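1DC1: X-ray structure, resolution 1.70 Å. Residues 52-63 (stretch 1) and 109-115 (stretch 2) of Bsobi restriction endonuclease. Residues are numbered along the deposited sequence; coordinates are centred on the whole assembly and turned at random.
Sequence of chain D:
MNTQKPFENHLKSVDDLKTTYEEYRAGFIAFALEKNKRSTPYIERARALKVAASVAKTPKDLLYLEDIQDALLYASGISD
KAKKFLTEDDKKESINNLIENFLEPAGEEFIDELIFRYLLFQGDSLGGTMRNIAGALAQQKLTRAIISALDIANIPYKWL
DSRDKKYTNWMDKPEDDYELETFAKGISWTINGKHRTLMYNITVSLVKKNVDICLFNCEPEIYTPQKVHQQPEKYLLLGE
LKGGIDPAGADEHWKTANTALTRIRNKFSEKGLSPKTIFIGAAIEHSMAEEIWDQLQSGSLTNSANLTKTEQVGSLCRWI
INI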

# COMPACT_ATOMS: atom_id res chain seq x y z
N ALA D 52 0.71 32.64 -11.44
CA ALA D 52 1.54 32.46 -12.64
C ALA D 52 0.74 32.14 -13.88
O ALA D 52 0.97 32.69 -14.95
N ALA D 53 -0.22 31.25 -13.74
CA ALA D 53 -1.01 30.83 -14.86
C ALA D 53 -1.97 31.88 -15.33
O ALA D 53 -2.36 31.87 -16.51
N SER D 54 -2.37 32.77 -14.43
CA SER D 54 -3.34 33.79 -14.78
C SER D 54 -2.93 34.78 -15.87
O SER D 54 -3.80 35.48 -16.43
N VAL D 55 -1.63 34.84 -16.19
CA VAL D 55 -1.22 35.73 -17.28
C VAL D 55 -1.64 35.14 -18.66
O VAL D 55 -1.71 35.89 -19.63
N ALA D 56 -1.95 33.83 -18.75
CA ALA D 56 -2.40 33.21 -20.00
C ALA D 56 -3.84 33.66 -20.18
O ALA D 56 -4.65 33.59 -19.25
N LYS D 57 -4.18 34.13 -21.37
CA LYS D 57 -5.53 34.58 -21.57
C LYS D 57 -6.32 33.44 -22.15
O LYS D 57 -7.53 33.45 -22.10
N THR D 58 -5.61 32.44 -22.67
CA THR D 58 -6.27 31.26 -23.25
C THR D 58 -5.54 30.01 -22.82
O THR D 58 -4.37 30.07 -22.51
N PRO D 59 -6.25 28.87 -22.77
CA PRO D 59 -5.57 27.63 -22.38
C PRO D 59 -4.30 27.39 -23.18
O PRO D 59 -3.29 27.00 -22.61
N LYS D 60 -4.31 27.64 -24.48
CA LYS D 60 -3.11 27.37 -25.28
C LYS D 60 -1.98 28.25 -24.89
O LYS D 60 -0.83 27.90 -25.08
N ASP D 61 -2.31 29.40 -24.32
CA ASP D 61 -1.27 30.33 -23.91
C ASP D 61 -0.45 29.76 -22.75
O ASP D 61 0.71 30.16 -22.56
N LEU D 62 -1.03 28.84 -21.99
CA LEU D 62 -0.35 28.22 -20.84
C LEU D 62 0.92 27.47 -21.29
O LEU D 62 1.86 27.33 -20.50
N LEU D 63 0.93 27.04 -22.55
CA LEU D 63 2.07 26.33 -23.10
C LEU D 63 3.33 27.19 -23.18
O LEU D 63 4.44 26.68 -23.33
N GLU D 109 -13.80 29.51 -17.22
CA GLU D 109 -13.32 28.98 -15.94
C GLU D 109 -12.09 28.11 -16.09
O GLU D 109 -11.80 27.29 -15.22
N PHE D 110 -11.35 28.28 -17.17
CA PHE D 110 -10.16 27.46 -17.40
C PHE D 110 -9.00 27.55 -16.35
O PHE D 110 -8.32 26.53 -16.11
N ILE D 111 -8.80 28.71 -15.71
CA ILE D 111 -7.72 28.81 -14.71
C ILE D 111 -8.10 27.97 -13.50
O ILE D 111 -7.32 27.12 -13.08
N ASP D 112 -9.30 28.14 -12.97
CA ASP D 112 -9.64 27.31 -11.82
C ASP D 112 -9.74 25.84 -12.23
O ASP D 112 -9.46 24.98 -11.42
N GLU D 113 -10.14 25.54 -13.47
CA GLU D 113 -10.17 24.15 -13.93
C GLU D 113 -8.73 23.58 -13.72
O GLU D 113 -8.55 22.48 -13.18
N LEU D 114 -7.72 24.33 -14.13
CA LEU D 114 -6.33 23.91 -13.98
C LEU D 114 -5.92 23.74 -12.52
O LEU D 114 -5.32 22.71 -12.13
N ILE D 115 -6.21 24.77 -11.72
CA ILE D 115 -5.85 24.76 -10.28
C ILE D 115 -6.55 23.61 -9.52
O ILE D 115 -5.92 22.95 -8.71

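Stretch 2 enters the contact as the first turns of a helix, and its inward-facing side chains, Phe 110, Ile 111 and Leu 114, meet a bent segment in which a helix gives way to a type I turn from Ala 53 to Ala 56 and then to a second run of helical conformation from Pro 59 onward. No hydrogen bond joins the two stretches; the 361 Å² buried between them, both sides summed, comes from apolar packing and from carbon atoms lying against backbone carbonyls.

Glu 109 occupies the N-cap position of the helix. Its side chain, with chi1 and chi2 both m, stays far from stretch 1, while its carbonyl O accepts the backbone hydrogen bond from Glu 113 N at 3.0 Å.

Phe 110 follows and has the largest area covered by the opposing stretch. Its CA-to-CB bond points toward stretch 1, and a p rotamer (chi1 89°, chi2 -95°) places the ring against the chain between Ala 56 and Leu 62. Pro 59 lies over one face: its CD sits 3.9 Å from the ring centroid and only 3° off the normal, a CH-pi contact, and its CG, in a ring of C-gamma exo pucker, is 3.8 Å from Phe 110 CG. At the ring edge, Ala 56 O approaches Phe 110 CZ to 3.5 Å and Leu 62 CD1 approaches CE2 to 3.8 Å. Lys 57 contributes its backbone rather than its side chain, which starts away from the helix; its O is 3.4 Å from Phe 110 CE1.

The loop beside this ring is tied together by Asp 61 (chi1 m). Its backbone N donates to Thr 58 OG1 at 3.2 Å, and its OD2 receives weak hydrogen bonds from Lys 57 N at 3.3 Å and Thr 58 N at 3.2 Å. These polar groups thus find partners within stretch 1 while Phe 110 packs against the neighbouring backbone.

Ile 111, with chi1 and chi2 both m, also points toward stretch 1 and reaches the turn. Its CD1 lies 3.5 Å from Ala 53 O, the same carbonyl that accepts the turn's hydrogen bond from Ala 56 N at 3.0 Å. Ile 111 CD1 is also 4.2 Å from Ala 53 CB and 4.4 Å from Leu 62 CD2, whereas Ile 111 CG2 meets Ser 54 OG at 3.8 Å. Ser 54, an m rotamer with its CA-to-CB bond sideways, hydrogen-bonds through OG to a residue just beyond the stretches.

Asp 112 and Glu 113 make no contact across the pair. One turn after Phe 110, Leu 114 (chi1 t, chi2 p) points back toward stretch 1, with its CD2 4.1 Å from Ala 53 CB and 4.0 Å from Leu 62 CD1. Leu 62, m then t, therefore touches all three inward residues of the helix. Ile 115 begins sideways, and although its m,m side chain ends nearer, Ile 115 CD1 stays 5.0 Å from Ala 53 CB.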

# COMPACT_ATOMS: atom_id res chain seq x y z
CB ALA D 52 2.53 31.35 -12.40
CB ALA D 53 -1.79 29.59 -14.50
CB SER D 54 -3.82 34.50 -13.54
OG SER D 54 -4.72 33.66 -12.82
CB VAL D 55 0.28 36.09 -17.24
CG1 VAL D 55 0.71 36.34 -15.79
CG2 VAL D 55 1.08 35.02 -17.86
CB ALA D 56 -2.34 31.72 -19.90
CB LYS D 57 -5.55 35.82 -22.46
CG LYS D 57 -5.06 37.14 -21.79
CD LYS D 57 -4.55 36.94 -20.35
CE LYS D 57 -5.38 37.70 -19.31
NZ LYS D 57 -6.69 37.04 -19.01
CB THR D 58 -6.26 31.29 -24.81
OG1 THR D 58 -4.95 30.97 -25.28
CG2 THR D 58 -6.69 32.66 -25.32
CB PRO D 59 -6.62 26.56 -22.62
CG PRO D 59 -7.91 27.27 -22.43
CD PRO D 59 -7.69 28.69 -22.94
CB LYS D 60 -3.39 27.50 -26.77
CG LYS D 60 -3.98 26.23 -27.31
CD LYS D 60 -4.29 26.33 -28.79
CE LYS D 60 -5.67 25.76 -29.14
NZ LYS D 60 -6.70 26.81 -29.57
CB ASP D 61 -1.89 31.67 -23.50
CG ASP D 61 -2.30 32.54 -24.69
OD1 ASP D 61 -1.78 32.32 -25.82
OD2 ASP D 61 -3.14 33.45 -24.47
CB LEU D 62 -1.34 27.27 -20.07
CG LEU D 62 -2.66 27.88 -19.49
CD1 LEU D 62 -3.66 26.81 -19.12
CD2 LEU D 62 -2.31 28.73 -18.28
CB LEU D 63 1.72 25.84 -24.49
CG LEU D 63 0.62 24.80 -24.45
CD1 LEU D 63 0.13 24.42 -25.85
CD2 LEU D 63 1.21 23.61 -23.73
CB GLU D 109 -14.42 28.16 -15.29
CG GLU D 109 -15.76 28.82 -15.34
CD GLU D 109 -15.72 30.20 -14.73
OE1 GLU D 109 -15.29 30.28 -13.57
OE2 GLU D 109 -16.11 31.18 -15.41
CB PHE D 110 -9.60 27.68 -18.84
CG PHE D 110 -8.59 28.82 -18.99
CD1 PHE D 110 -9.00 30.09 -19.39
CD2 PHE D 110 -7.23 28.59 -18.85
CE1 PHE D 110 -8.07 31.09 -19.65
CE2 PHE D 110 -6.30 29.58 -19.11
CZ PHE D 110 -6.72 30.84 -19.51
CB ILE D 111 -7.42 30.30 -14.24
CG1 ILE D 111 -6.84 31.15 -15.40
CG2 ILE D 111 -6.43 30.28 -13.05
CD1 ILE D 111 -5.54 30.58 -16.02
CB ASP D 112 -10.93 27.76 -11.15
CG ASP D 112 -10.73 28.90 -10.16
OD1 ASP D 112 -9.60 29.35 -9.86
OD2 ASP D 112 -11.76 29.37 -9.67
CB GLU D 113 -10.55 24.05 -15.43
CG GLU D 113 -10.67 22.59 -15.93
CD GLU D 113 -11.85 21.81 -15.30
OE1 GLU D 113 -12.79 22.46 -14.80
OE2 GLU D 113 -11.85 20.55 -15.30
CB LEU D 114 -5.41 24.96 -14.61
CG LEU D 114 -3.90 24.76 -14.43
CD1 LEU D 114 -3.46 23.33 -14.85
CD2 LEU D 114 -3.19 25.83 -15.29
CB ILE D 115 -6.19 26.13 -9.53
CG1 ILE D 115 -5.57 27.36 -10.27
CG2 ILE D 115 -5.65 26.07 -8.13
CD1 ILE D 115 -4.12 27.22 -10.71